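Local coordinates for protein 4-hydroxybutyrate coenzyme A transferase (Shewanella oneidensis, PDB 2OAS) that binds coenzyme A, also as a covalent adduct, and probably transfers it between carboxylic acids such as 4-hydroxybutyrate and acetate, at residues W23-G28 with C127-S132; P155-D160 with D273-N278; L260-A265 with V281-I286; E287-T292 with M333-G338. One frame throughout, in Å; residues are numbered along the deposited sequence.

Contact 1: residues W23-G28 with C127-S132; sequences WTHSMG and CSLGIS
Past strands 21-24 and 126-128 both segments run on as loops, which approach most closely at Gly28 and Ile131, with CA atoms 6.5 Å apart; a type II' beta turn from Leu129 to Ser132 shapes the second loop. The His25 ring meets this turn edge-on. Its NE2 donates to Ser132 O at 2.6 Å, near the ring plane and in the carbonyl plane, although an N-H...O angle of 146° leaves the bond bent. Leu129 CB sits 3.7 Å from His25 NE2. With OG anti to its own carbonyl carbon (chi1 -76°), Ser132 places OG 2.9 Å from Ser26 O and 2.5 Å from a water that accepts from Gly28 N and donates to Ile131 O. Ile131 CD1 rests 3.5 Å from Gly28 C, where a side chain on Gly28 would collide with it. These N-terminal-region loops lie near coenzyme A, about 6 Å from the Met27 side chain. A leucine here in place of His25 has no nitrogen for Ser132 O or Gln117 N, which would probably loosen the turn from strand 113-118. Because ND1 is hydrogen-bonded to the backbone N of Gln117 while NE2 donates, the imidazole is probably neutral, with its proton on NE2.

Contact 2: residues P155-D160 with D273-N278; sequences PRTHGD and DYVDDN
Asp277 has CG anti to the backbone N (chi1 -161°) and His158 has CG anti to the carbonyl carbon (chi1 -80°), a pair of torsions that bring the imidazole to the carboxylate just past the end of helix 269-275. His158 NE2 donates to Asp277 OD1 at 2.8 Å with an angle of 158°, the oxygen lying in the ring plane and using its anti lone pair; Asn278 O lies over one ring face. The extended Arg156 chain runs alongside Asp277, and its NH1 adds a weak salt bridge to Asp277 OD1 at 3.4 Å, whereas NH2 pairs with Asp122. The backbone N of Arg156 donates to the side-chain OD1 of Asp276 at 2.7 Å, again on the anti lone pair, and backbone to backbone Asp277 N returns a weak bond to Arg156 O at 2.9 Å. The apolar part is Val275 CG2, which touches Pro155 CG and Thr157 CG2, each at 4.1 Å. A type II turn from Val275 to Asn278 presents both carboxylates. An alanine here for His158 removes the NE2 donor, leaving Asp277 OD1 only the long Arg156 NH1 contact across the two segments, and would probably loosen the turn's hold on 155-160. The contact thus joins the N-terminal and C-terminal family regions, and the nearby carboxylate would be expected to favour a protonated His158, partly offset by the charge of Arg156.

Contact 3: residues L260-A265 with V281-I286; sequences LVTGFA and VIFMDI
Phe283 carries its ring with CG anti to the carbonyl carbon (chi1 -76°), which directs its CE2 edge to segment 260-265: Ala265 N lies at the ring edge, 3.5 Å from CE2, and Ala265 CB touches CE2 at 3.6 Å. Thr262 holds OG1 in the crowded position between its backbone N and carbonyl carbon (chi1 46°), over one face of that ring and 4.1 Å from Phe283 CE2. Leu260 and Val281 share this side of the sheet and cross obliquely, Leu260 CD1 meeting Val281 CG2 at 4.1 Å; helix 269-275 covers them with Tyr274 and Phe283 with Val275. Val261 points to the other face, where its CG1 packs 3.9 Å from the selenium (SE) of Met284, whose chain bends at its last torsion. The backbone is a parallel pair, strands 260-262 and 281-283 inclined by 18°, as in a beta-alpha-beta crossover. Ile282 N donates to Leu260 O at 2.7 Å, nearly along the C=O axis, Thr262 N to Ile282 O at 3.1 Å, and Met284 N to Thr262 O at 2.7 Å. Phe264 points away from 281-286 and touches coenzyme A, so the chain just past the strand pair contributes to the ligand pocket. The backbone is well paired, but Thr262 OG1 is buried with no polar partner in the model, its ring neighbour offering dispersion contact instead.

Contact 4: residues E287-T292 with M333-G338; sequences EQVNDT and MDFIRG
Asp334 OD1 is gripped by one hydrogen bond, with Ser98 OG, and its companion OD2 is held by one salt bridge, to Arg337 NH1 of the second subunit. These bonds fix the carboxylate on helix 332-341 of the C-terminal acetyl-CoA hydrolase/transferase domain, which packs against the link between helices 286-289 and 292-295. Asp291 is the N-cap of the latter helix, its OD1 accepting from Ser293 N. No hydrogen bond joins the two segments: Asn290 O stands 3.1 Å from Asp334 OD1, but both are acceptors. Thr292 makes a close approach, a methyl against a carbonyl oxygen: its CG2, anti to its own carbonyl carbon, lies 3.1 Å from Asp334 O and 3.5 Å from Asp334 CB. Gly338 N, one turn on, donates to the same Asp334 O at 2.9 Å. Phe335 reaches back to Val289, its CZ lying 3.6 Å from Val289 O, an oxygen hydrogen-bonded to His231 NE2. The Asn290 side chain comes within about 3 Å of that of Glu233, the residue that can bind CoA covalently. Its amide plane stands 78° from the Phe335 ring, and the buried Asn290 OD1, with no polar partner in the model, lies 3.5 Å from Phe335 CE2.

Overall arrangement
Contacts 1, 2 and 3 form one cluster, their centres 10 to 12 Å apart, while contact 4 lies about 13 Å from contact 3, centre to centre. Contact 2 and contact 3 share a parallel three-stranded sheet, in which strand 281-283 runs between 158-159 and 260-262, and their segments alternate along the chain. Contact 1 closes before contact 2 opens, yet reaches it through Gly130 O and Thr157 OG1, and reaches contact 3 through Ile131 O and Ala265 N. From strand 281-283 the chain passes directly into helix 286-289 and contact 4. The series thus links the N-terminal region to the C-terminal domain and ends beside coenzyme A and the subunit interface.

Contact 1: residues W23-G28 with C127-S132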
loop_
_atom_site.group_PDB
_atom_site.type_symbol
_atom_site.label_atom_id
_atom_site.label_comp_id
_atom_site.label_asym_id
_atom_site.label_seq_id
_atom_site.Cartn_x
_atom_site.Cartn_y
_atom_site.Cartn_z
ATOM N N TRP A 23 26.624 -2.414 -6.836
ATOM C CA TRP A 23 25.480 -3.236 -6.484
ATOM C C TRP A 23 26.032 -4.621 -6.232
ATOM O O TRP A 23 26.969 -5.050 -6.906
ATOM C CB TRP A 23 24.450 -3.294 -7.609
ATOM C CG TRP A 23 23.468 -4.393 -7.372
ATOM C CD1 TRP A 23 23.510 -5.658 -7.899
ATOM C CD2 TRP A 23 22.346 -4.361 -6.488
ATOM N NE1 TRP A 23 22.478 -6.413 -7.398
ATOM C CE2 TRP A 23 21.741 -5.638 -6.533
ATOM C CE3 TRP A 23 21.782 -3.373 -5.670
ATOM C CZ2 TRP A 23 20.612 -5.964 -5.778
ATOM C CZ3 TRP A 23 20.652 -3.696 -4.914
ATOM C CH2 TRP A 23 20.078 -4.983 -4.983
ATOM N N THR A 24 25.466 -5.316 -5.257
ATOM C CA THR A 24 25.908 -6.666 -4.926
ATOM C C THR A 24 24.771 -7.664 -4.945
ATOM O O THR A 24 23.658 -7.364 -4.514
ATOM C CB THR A 24 26.563 -6.723 -3.504
ATOM O OG1 THR A 24 26.814 -8.083 -3.165
ATOM C CG2 THR A 24 25.640 -6.108 -2.445
ATOM N N HIS A 25 25.059 -8.855 -5.455
ATOM C CA HIS A 25 24.081 -9.942 -5.492
ATOM C C HIS A 25 23.676 -10.051 -4.020
ATOM O O HIS A 25 24.534 -9.963 -3.146
ATOM C CB HIS A 25 24.784 -11.217 -5.933
ATOM C CG HIS A 25 23.962 -12.095 -6.826
ATOM N ND1 HIS A 25 24.535 -13.072 -7.617
ATOM C CD2 HIS A 25 22.635 -12.152 -7.052
ATOM C CE1 HIS A 25 23.588 -13.693 -8.293
ATOM N NE2 HIS A 25 22.425 -13.157 -7.974
ATOM N N SER A 26 22.399 -10.246 -3.740
ATOM C CA SER A 26 21.947 -10.331 -2.361
ATOM C C SER A 26 21.503 -11.709 -1.879
ATOM O O SER A 26 21.486 -12.669 -2.636
ATOM C CB SER A 26 20.831 -9.318 -2.147
ATOM O OG SER A 26 21.343 -8.013 -2.365
HETATM N N MSE A 27 21.175 -11.806 -0.600
HETATM C CA MSE A 27 20.732 -13.071 -0.042
HETATM C C MSE A 27 21.778 -14.170 -0.080
HETATM O O MSE A 27 22.951 -13.931 0.194
HETATM C CB MSE A 27 19.472 -13.525 -0.773
HETATM C CG MSE A 27 18.269 -12.671 -0.416
HETATM SE SE MSE A 27 17.442 -13.187 1.290
HETATM C CE MSE A 27 18.882 -12.812 2.539
ATOM N N GLY A 28 21.339 -15.376 -0.414
ATOM C CA GLY A 28 22.250 -16.503 -0.471
ATOM C C GLY A 28 23.296 -16.392 -1.559
ATOM O O GLY A 28 24.259 -17.156 -1.571
ATOM N N CYS A 127 25.369 -18.291 -18.043
ATOM C CA CYS A 127 25.539 -18.466 -16.609
ATOM C C CYS A 127 24.212 -18.180 -15.924
ATOM O O CYS A 127 23.287 -17.656 -16.535
ATOM C CB CYS A 127 26.585 -17.501 -16.045
ATOM S SG CYS A 127 28.238 -17.674 -16.734
ATOM N N SER A 128 24.135 -18.506 -14.642
ATOM C CA SER A 128 22.912 -18.296 -13.906
ATOM C C SER A 128 23.150 -17.510 -12.618
ATOM O O SER A 128 24.161 -17.692 -11.940
ATOM C CB SER A 128 22.275 -19.657 -13.582
ATOM O OG SER A 128 21.101 -19.503 -12.806
ATOM N N LEU A 129 22.211 -16.627 -12.298
ATOM C CA LEU A 129 22.271 -15.838 -11.083
ATOM C C LEU A 129 21.948 -16.750 -9.921
ATOM O O LEU A 129 21.968 -16.329 -8.770
ATOM C CB LEU A 129 21.252 -14.714 -11.137
ATOM C CG LEU A 129 21.553 -13.674 -12.205
ATOM C CD1 LEU A 129 20.538 -12.547 -12.127
ATOM C CD2 LEU A 129 22.952 -13.141 -12.007
ATOM N N GLY A 130 21.619 -17.999 -10.233
ATOM C CA GLY A 130 21.330 -18.983 -9.205
ATOM C C GLY A 130 20.191 -18.759 -8.223
ATOM O O GLY A 130 19.068 -18.423 -8.615
ATOM N N ILE A 131 20.491 -18.932 -6.934
ATOM C CA ILE A 131 19.468 -18.808 -5.901
ATOM C C ILE A 131 18.945 -17.403 -5.626
ATOM O O ILE A 131 18.031 -17.227 -4.811
ATOM C CB ILE A 131 19.922 -19.431 -4.575
ATOM C CG1 ILE A 131 21.155 -18.700 -4.044
ATOM C CG2 ILE A 131 20.189 -20.893 -4.781
ATOM C CD1 ILE A 131 21.630 -19.212 -2.701
ATOM N N SER A 132 19.506 -16.409 -6.298
ATOM C CA SER A 132 19.034 -15.044 -6.117
ATOM C C SER A 132 18.901 -14.268 -7.404
ATOM O O SER A 132 19.894 -13.828 -7.976
ATOM C CB SER A 132 19.947 -14.249 -5.187
ATOM O OG SER A 132 19.735 -14.616 -3.843
HETATM O O HOH W 1 18.794 -16.187 -2.198
#

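Contact 2: residues P155-D160 with D273-N278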
loop_
_atom_site.group_PDB
_atom_site.type_symbol
_atom_site.label_atom_id
_atom_site.label_comp_id
_atom_site.label_asym_id
_atom_site.label_seq_id
_atom_site.Cartn_x
_atom_site.Cartn_y
_atom_site.Cartn_z
ATOM N N PRO A 155 23.792 -23.294 -8.015
ATOM C CA PRO A 155 22.893 -24.087 -8.851
ATOM C C PRO A 155 22.409 -23.291 -10.073
ATOM O O PRO A 155 22.273 -22.068 -10.016
ATOM C CB PRO A 155 21.769 -24.465 -7.878
ATOM C CG PRO A 155 21.793 -23.377 -6.847
ATOM C CD PRO A 155 23.250 -23.114 -6.655
ATOM N N ARG A 156 22.179 -23.997 -11.179
ATOM C CA ARG A 156 21.714 -23.410 -12.444
ATOM C C ARG A 156 20.197 -23.321 -12.418
ATOM O O ARG A 156 19.513 -24.133 -13.041
ATOM C CB ARG A 156 22.155 -24.309 -13.597
ATOM C CG ARG A 156 21.826 -23.821 -14.998
ATOM C CD ARG A 156 22.498 -24.745 -15.993
ATOM N NE ARG A 156 22.486 -24.254 -17.358
ATOM C CZ ARG A 156 21.607 -24.627 -18.285
ATOM N NH1 ARG A 156 20.652 -25.499 -17.979
ATOM N NH2 ARG A 156 21.705 -24.135 -19.521
ATOM N N THR A 157 19.675 -22.328 -11.707
ATOM C CA THR A 157 18.237 -22.141 -11.565
ATOM C C THR A 157 17.508 -21.793 -12.856
ATOM O O THR A 157 18.069 -21.143 -13.737
ATOM C CB THR A 157 17.905 -21.028 -10.524
ATOM O OG1 THR A 157 18.454 -19.776 -10.959
ATOM C CG2 THR A 157 18.486 -21.381 -9.156
ATOM N N HIS A 158 16.249 -22.216 -12.962
ATOM C CA HIS A 158 15.451 -21.900 -14.140
ATOM C C HIS A 158 14.679 -20.618 -13.917
ATOM O O HIS A 158 14.377 -20.261 -12.783
ATOM C CB HIS A 158 14.480 -23.024 -14.481
ATOM C CG HIS A 158 15.114 -24.159 -15.208
ATOM N ND1 HIS A 158 14.549 -24.731 -16.327
ATOM C CD2 HIS A 158 16.277 -24.816 -14.994
ATOM C CE1 HIS A 158 15.340 -25.693 -16.774
ATOM N NE2 HIS A 158 16.396 -25.764 -15.983
ATOM N N GLY A 159 14.364 -19.931 -15.011
ATOM C CA GLY A 159 13.652 -18.669 -14.919
ATOM C C GLY A 159 14.428 -17.537 -15.582
ATOM O O GLY A 159 15.028 -17.735 -16.639
ATOM N N ASP A 160 14.441 -16.356 -14.972
ATOM C CA ASP A 160 15.147 -15.230 -15.572
ATOM C C ASP A 160 16.572 -14.997 -15.095
ATOM O O ASP A 160 17.152 -13.961 -15.393
ATOM C CB ASP A 160 14.358 -13.942 -15.358
ATOM C CG ASP A 160 12.877 -14.117 -15.622
ATOM O OD1 ASP A 160 12.516 -14.769 -16.643
ATOM O OD2 ASP A 160 12.077 -13.591 -14.811
ATOM N N ASP A 273 20.063 -28.279 -4.103
ATOM C CA ASP A 273 20.204 -29.431 -4.958
ATOM C C ASP A 273 18.922 -29.674 -5.720
ATOM O O ASP A 273 18.922 -30.152 -6.856
ATOM C CB ASP A 273 20.497 -30.630 -4.096
ATOM C CG ASP A 273 21.409 -31.573 -4.753
ATOM O OD1 ASP A 273 21.075 -32.026 -5.875
ATOM O OD2 ASP A 273 22.464 -31.845 -4.152
ATOM N N TYR A 274 17.826 -29.340 -5.062
ATOM C CA TYR A 274 16.509 -29.517 -5.629
ATOM C C TYR A 274 16.242 -28.448 -6.666
ATOM O O TYR A 274 15.708 -28.736 -7.731
ATOM C CB TYR A 274 15.450 -29.451 -4.518
ATOM C CG TYR A 274 14.023 -29.401 -5.015
ATOM C CD1 TYR A 274 13.469 -30.464 -5.726
ATOM C CD2 TYR A 274 13.231 -28.273 -4.796
ATOM C CE1 TYR A 274 12.164 -30.404 -6.218
ATOM C CE2 TYR A 274 11.924 -28.203 -5.283
ATOM C CZ TYR A 274 11.401 -29.271 -5.999
ATOM O OH TYR A 274 10.132 -29.185 -6.527
ATOM N N VAL A 275 16.622 -27.215 -6.377
ATOM C CA VAL A 275 16.371 -26.149 -7.338
ATOM C C VAL A 275 17.352 -26.200 -8.492
ATOM O O VAL A 275 17.066 -25.698 -9.576
ATOM C CB VAL A 275 16.431 -24.753 -6.661
ATOM C CG1 VAL A 275 15.584 -24.767 -5.406
ATOM C CG2 VAL A 275 17.857 -24.361 -6.346
ATOM N N ASP A 276 18.495 -26.826 -8.267
ATOM C CA ASP A 276 19.514 -26.905 -9.310
ATOM C C ASP A 276 19.040 -27.483 -10.643
ATOM O O ASP A 276 18.761 -28.666 -10.751
ATOM C CB ASP A 276 20.730 -27.688 -8.814
ATOM C CG ASP A 276 21.897 -27.601 -9.774
ATOM O OD1 ASP A 276 21.941 -26.624 -10.554
ATOM O OD2 ASP A 276 22.769 -28.495 -9.745
ATOM N N ASP A 277 18.940 -26.618 -11.645
ATOM C CA ASP A 277 18.528 -27.023 -12.979
ATOM C C ASP A 277 17.215 -27.789 -12.952
ATOM O O ASP A 277 17.051 -28.749 -13.694
ATOM C CB ASP A 277 19.641 -27.888 -13.599
ATOM C CG ASP A 277 19.547 -27.983 -15.115
ATOM O OD1 ASP A 277 18.758 -27.227 -15.725
ATOM O OD2 ASP A 277 20.283 -28.816 -15.702
ATOM N N ASN A 278 16.283 -27.353 -12.105
ATOM C CA ASN A 278 14.977 -28.003 -11.972
ATOM C C ASN A 278 13.876 -27.263 -12.722
ATOM O O ASN A 278 13.416 -26.200 -12.287
ATOM C CB ASN A 278 14.580 -28.112 -10.501
ATOM C CG ASN A 278 13.406 -29.048 -10.273
ATOM O OD1 ASN A 278 12.574 -29.257 -11.158
ATOM N ND2 ASN A 278 13.325 -29.614 -9.075
#

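Contact 3: residues L260-A265 with V281-I286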
loop_
_atom_site.group_PDB
_atom_site.type_symbol
_atom_site.label_atom_id
_atom_site.label_comp_id
_atom_site.label_asym_id
_atom_site.label_seq_id
_atom_site.Cartn_x
_atom_site.Cartn_y
_atom_site.Cartn_z
ATOM N N LEU A 260 6.826 -24.028 -9.237
ATOM C CA LEU A 260 7.004 -23.186 -8.060
ATOM C C LEU A 260 7.632 -21.890 -8.565
ATOM O O LEU A 260 8.483 -21.926 -9.450
ATOM C CB LEU A 260 7.963 -23.837 -7.068
ATOM C CG LEU A 260 7.602 -25.230 -6.579
ATOM C CD1 LEU A 260 8.676 -25.740 -5.632
ATOM C CD2 LEU A 260 6.264 -25.162 -5.882
ATOM N N VAL A 261 7.214 -20.758 -8.015
ATOM C CA VAL A 261 7.764 -19.470 -8.420
ATOM C C VAL A 261 8.270 -18.685 -7.185
ATOM O O VAL A 261 7.628 -18.705 -6.138
ATOM C CB VAL A 261 6.681 -18.629 -9.182
ATOM C CG1 VAL A 261 7.259 -17.304 -9.673
ATOM C CG2 VAL A 261 6.161 -19.435 -10.387
ATOM N N THR A 262 9.428 -18.042 -7.317
ATOM C CA THR A 262 10.012 -17.220 -6.253
ATOM C C THR A 262 11.046 -16.275 -6.825
ATOM O O THR A 262 11.442 -16.395 -7.989
ATOM C CB THR A 262 10.784 -18.016 -5.172
ATOM O OG1 THR A 262 11.649 -18.971 -5.806
ATOM C CG2 THR A 262 9.848 -18.689 -4.234
ATOM N N GLY A 263 11.488 -15.352 -5.978
ATOM C CA GLY A 263 12.501 -14.400 -6.374
ATOM C C GLY A 263 13.861 -14.934 -5.969
ATOM O O GLY A 263 14.875 -14.591 -6.577
ATOM N N PHE A 264 13.876 -15.758 -4.925
ATOM C CA PHE A 264 15.104 -16.375 -4.423
ATOM C C PHE A 264 14.860 -17.532 -3.449
ATOM O O PHE A 264 13.725 -17.821 -3.076
ATOM C CB PHE A 264 16.019 -15.329 -3.782
ATOM C CG PHE A 264 15.307 -14.348 -2.916
ATOM C CD1 PHE A 264 14.714 -13.226 -3.468
ATOM C CD2 PHE A 264 15.211 -14.566 -1.551
ATOM C CE1 PHE A 264 14.023 -12.318 -2.672
ATOM C CE2 PHE A 264 14.521 -13.667 -0.730
ATOM C CZ PHE A 264 13.922 -12.537 -1.291
ATOM N N ALA A 265 15.939 -18.203 -3.071
ATOM C CA ALA A 265 15.870 -19.341 -2.157
ATOM C C ALA A 265 16.994 -19.289 -1.116
ATOM O O ALA A 265 18.052 -18.698 -1.345
ATOM C CB ALA A 265 15.965 -20.641 -2.951
ATOM N N VAL A 281 11.015 -25.562 -10.879
ATOM C CA VAL A 281 11.237 -24.403 -10.014
ATOM C C VAL A 281 11.675 -23.197 -10.830
ATOM O O VAL A 281 12.710 -23.217 -11.495
ATOM C CB VAL A 281 12.306 -24.685 -8.914
ATOM C CG1 VAL A 281 12.389 -23.509 -7.948
ATOM C CG2 VAL A 281 11.959 -25.963 -8.153
ATOM N N ILE A 282 10.881 -22.139 -10.773
ATOM C CA ILE A 282 11.178 -20.935 -11.516
ATOM C C ILE A 282 11.488 -19.719 -10.643
ATOM O O ILE A 282 10.647 -19.244 -9.870
ATOM C CB ILE A 282 10.015 -20.579 -12.449
ATOM C CG1 ILE A 282 9.787 -21.726 -13.440
ATOM C CG2 ILE A 282 10.306 -19.263 -13.176
ATOM C CD1 ILE A 282 11.002 -22.053 -14.301
ATOM N N PHE A 283 12.716 -19.236 -10.772
ATOM C CA PHE A 283 13.183 -18.072 -10.057
ATOM C C PHE A 283 12.901 -16.924 -10.995
ATOM O O PHE A 283 13.539 -16.768 -12.033
ATOM C CB PHE A 283 14.691 -18.159 -9.777
ATOM C CG PHE A 283 15.043 -19.104 -8.668
ATOM C CD1 PHE A 283 14.931 -20.481 -8.838
ATOM C CD2 PHE A 283 15.448 -18.611 -7.425
ATOM C CE1 PHE A 283 15.202 -21.347 -7.796
ATOM C CE2 PHE A 283 15.720 -19.475 -6.376
ATOM C CZ PHE A 283 15.604 -20.848 -6.560
HETATM N N MSE A 284 11.943 -16.109 -10.604
HETATM C CA MSE A 284 11.509 -14.986 -11.402
HETATM C C MSE A 284 11.951 -13.667 -10.791
HETATM O O MSE A 284 12.213 -13.590 -9.591
HETATM C CB MSE A 284 9.995 -15.034 -11.468
HETATM C CG MSE A 284 9.339 -14.144 -12.478
HETATM SE SE MSE A 284 7.464 -14.562 -12.382
HETATM C CE MSE A 284 7.503 -16.112 -13.534
ATOM N N ASP A 285 12.009 -12.638 -11.634
ATOM C CA ASP A 285 12.396 -11.281 -11.248
ATOM C C ASP A 285 11.381 -10.681 -10.282
ATOM O O ASP A 285 10.188 -10.677 -10.568
ATOM C CB ASP A 285 12.498 -10.417 -12.513
ATOM C CG ASP A 285 12.640 -8.929 -12.217
ATOM O OD1 ASP A 285 12.981 -8.558 -11.071
ATOM O OD2 ASP A 285 12.421 -8.125 -13.146
ATOM N N ILE A 286 11.850 -10.167 -9.145
ATOM C CA ILE A 286 10.958 -9.582 -8.146
ATOM C C ILE A 286 9.988 -8.549 -8.709
ATOM O O ILE A 286 8.919 -8.329 -8.147
ATOM C CB ILE A 286 11.739 -8.893 -7.023
ATOM C CG1 ILE A 286 12.783 -7.973 -7.641
ATOM C CG2 ILE A 286 12.365 -9.919 -6.109
ATOM C CD1 ILE A 286 13.456 -7.102 -6.646
#

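Contact 4: residues E287-T292 with M333-G338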
loop_
_atom_site.group_PDB
_atom_site.type_symbol
_atom_site.label_atom_id
_atom_site.label_comp_id
_atom_site.label_asym_id
_atom_site.label_seq_id
_atom_site.Cartn_x
_atom_site.Cartn_y
_atom_site.Cartn_z
ATOM N N GLU A 287 10.358 -7.893 -9.800
ATOM C CA GLU A 287 9.462 -6.900 -10.382
ATOM C C GLU A 287 8.163 -7.561 -10.817
ATOM O O GLU A 287 7.140 -6.894 -10.944
ATOM C CB GLU A 287 10.118 -6.209 -11.572
ATOM C CG GLU A 287 9.249 -5.127 -12.182
ATOM C CD GLU A 287 9.994 -4.288 -13.202
ATOM O OE1 GLU A 287 9.344 -3.483 -13.896
ATOM O OE2 GLU A 287 11.230 -4.428 -13.307
ATOM N N GLN A 288 8.214 -8.875 -11.037
ATOM C CA GLN A 288 7.046 -9.656 -11.447
ATOM C C GLN A 288 6.473 -10.493 -10.302
ATOM O O GLN A 288 5.285 -10.399 -10.006
ATOM C CB GLN A 288 7.395 -10.596 -12.602
ATOM C CG GLN A 288 7.156 -10.042 -13.980
ATOM C CD GLN A 288 7.986 -8.816 -14.268
ATOM O OE1 GLN A 288 7.505 -7.686 -14.149
ATOM N NE2 GLN A 288 9.254 -9.029 -14.638
ATOM N N VAL A 289 7.315 -11.308 -9.672
ATOM C CA VAL A 289 6.866 -12.156 -8.580
ATOM C C VAL A 289 6.209 -11.359 -7.456
ATOM O O VAL A 289 5.253 -11.839 -6.835
ATOM C CB VAL A 289 8.025 -13.009 -7.985
ATOM C CG1 VAL A 289 9.131 -12.118 -7.482
ATOM C CG2 VAL A 289 7.508 -13.876 -6.840
ATOM N N ASN A 290 6.706 -10.143 -7.210
ATOM C CA ASN A 290 6.165 -9.278 -6.165
ATOM C C ASN A 290 5.249 -8.185 -6.711
ATOM O O ASN A 290 5.060 -7.135 -6.081
ATOM C CB ASN A 290 7.297 -8.648 -5.354
ATOM C CG ASN A 290 7.867 -9.592 -4.333
ATOM O OD1 ASN A 290 8.174 -10.745 -4.638
ATOM N ND2 ASN A 290 8.018 -9.112 -3.103
ATOM N N ASP A 291 4.683 -8.436 -7.888
ATOM C CA ASP A 291 3.765 -7.499 -8.526
ATOM C C ASP A 291 2.328 -7.902 -8.177
ATOM O O ASP A 291 1.844 -8.956 -8.608
ATOM C CB ASP A 291 3.951 -7.516 -10.043
ATOM C CG ASP A 291 3.273 -6.338 -10.721
ATOM O OD1 ASP A 291 2.106 -6.065 -10.379
ATOM O OD2 ASP A 291 3.901 -5.682 -11.593
ATOM N N THR A 292 1.650 -7.058 -7.396
ATOM C CA THR A 292 0.285 -7.334 -6.967
ATOM C C THR A 292 -0.613 -7.666 -8.154
ATOM O O THR A 292 -1.536 -8.471 -8.047
ATOM C CB THR A 292 -0.310 -6.134 -6.178
ATOM O OG1 THR A 292 -0.427 -4.986 -7.038
ATOM C CG2 THR A 292 0.592 -5.785 -4.998
HETATM N N MSE A 333 3.694 -6.213 1.957
HETATM C CA MSE A 333 2.516 -5.409 1.679
HETATM C C MSE A 333 1.885 -5.793 0.347
HETATM O O MSE A 333 0.684 -6.021 0.253
HETATM C CB MSE A 333 2.889 -3.936 1.671
HETATM C CG MSE A 333 1.688 -3.029 1.716
HETATM SE SE MSE A 333 2.166 -1.230 1.229
HETATM C CE MSE A 333 2.087 -1.453 -0.679
ATOM N N ASP A 334 2.713 -5.852 -0.689
ATOM C CA ASP A 334 2.247 -6.224 -2.020
ATOM C C ASP A 334 1.555 -7.585 -1.977
ATOM O O ASP A 334 0.529 -7.782 -2.627
ATOM C CB ASP A 334 3.425 -6.261 -2.986
ATOM C CG ASP A 334 3.862 -4.876 -3.433
ATOM O OD1 ASP A 334 4.932 -4.775 -4.061
ATOM O OD2 ASP A 334 3.143 -3.890 -3.172
ATOM N N PHE A 335 2.114 -8.519 -1.208
ATOM C CA PHE A 335 1.536 -9.857 -1.083
ATOM C C PHE A 335 0.238 -9.868 -0.290
ATOM O O PHE A 335 -0.657 -10.681 -0.542
ATOM C CB PHE A 335 2.533 -10.817 -0.429
ATOM C CG PHE A 335 3.476 -11.447 -1.399
ATOM C CD1 PHE A 335 3.010 -12.355 -2.345
ATOM C CD2 PHE A 335 4.815 -11.117 -1.395
ATOM C CE1 PHE A 335 3.873 -12.923 -3.280
ATOM C CE2 PHE A 335 5.683 -11.676 -2.325
ATOM C CZ PHE A 335 5.208 -12.583 -3.270
ATOM N N ILE A 336 0.144 -8.964 0.679
ATOM C CA ILE A 336 -1.045 -8.853 1.510
ATOM C C ILE A 336 -2.186 -8.217 0.729
ATOM O O ILE A 336 -3.356 -8.577 0.926
ATOM C CB ILE A 336 -0.723 -8.050 2.793
ATOM C CG1 ILE A 336 0.170 -8.915 3.691
ATOM C CG2 ILE A 336 -1.990 -7.651 3.528
ATOM C CD1 ILE A 336 0.553 -8.258 5.000
ATOM N N ARG A 337 -1.851 -7.287 -0.162
ATOM C CA ARG A 337 -2.862 -6.634 -0.982
ATOM C C ARG A 337 -3.319 -7.596 -2.081
ATOM O O ARG A 337 -4.516 -7.793 -2.279
ATOM C CB ARG A 337 -2.319 -5.351 -1.629
ATOM C CG ARG A 337 -3.395 -4.535 -2.395
ATOM C CD ARG A 337 -4.545 -4.131 -1.477
ATOM N NE ARG A 337 -5.534 -3.231 -2.072
ATOM C CZ ARG A 337 -5.277 -2.010 -2.549
ATOM N NH1 ARG A 337 -4.043 -1.526 -2.517
ATOM N NH2 ARG A 337 -6.267 -1.261 -3.031
ATOM N N GLY A 338 -2.342 -8.184 -2.780
ATOM C CA GLY A 338 -2.631 -9.116 -3.847
ATOM C C GLY A 338 -3.465 -10.253 -3.314
ATOM O O GLY A 338 -4.350 -10.778 -3.994
#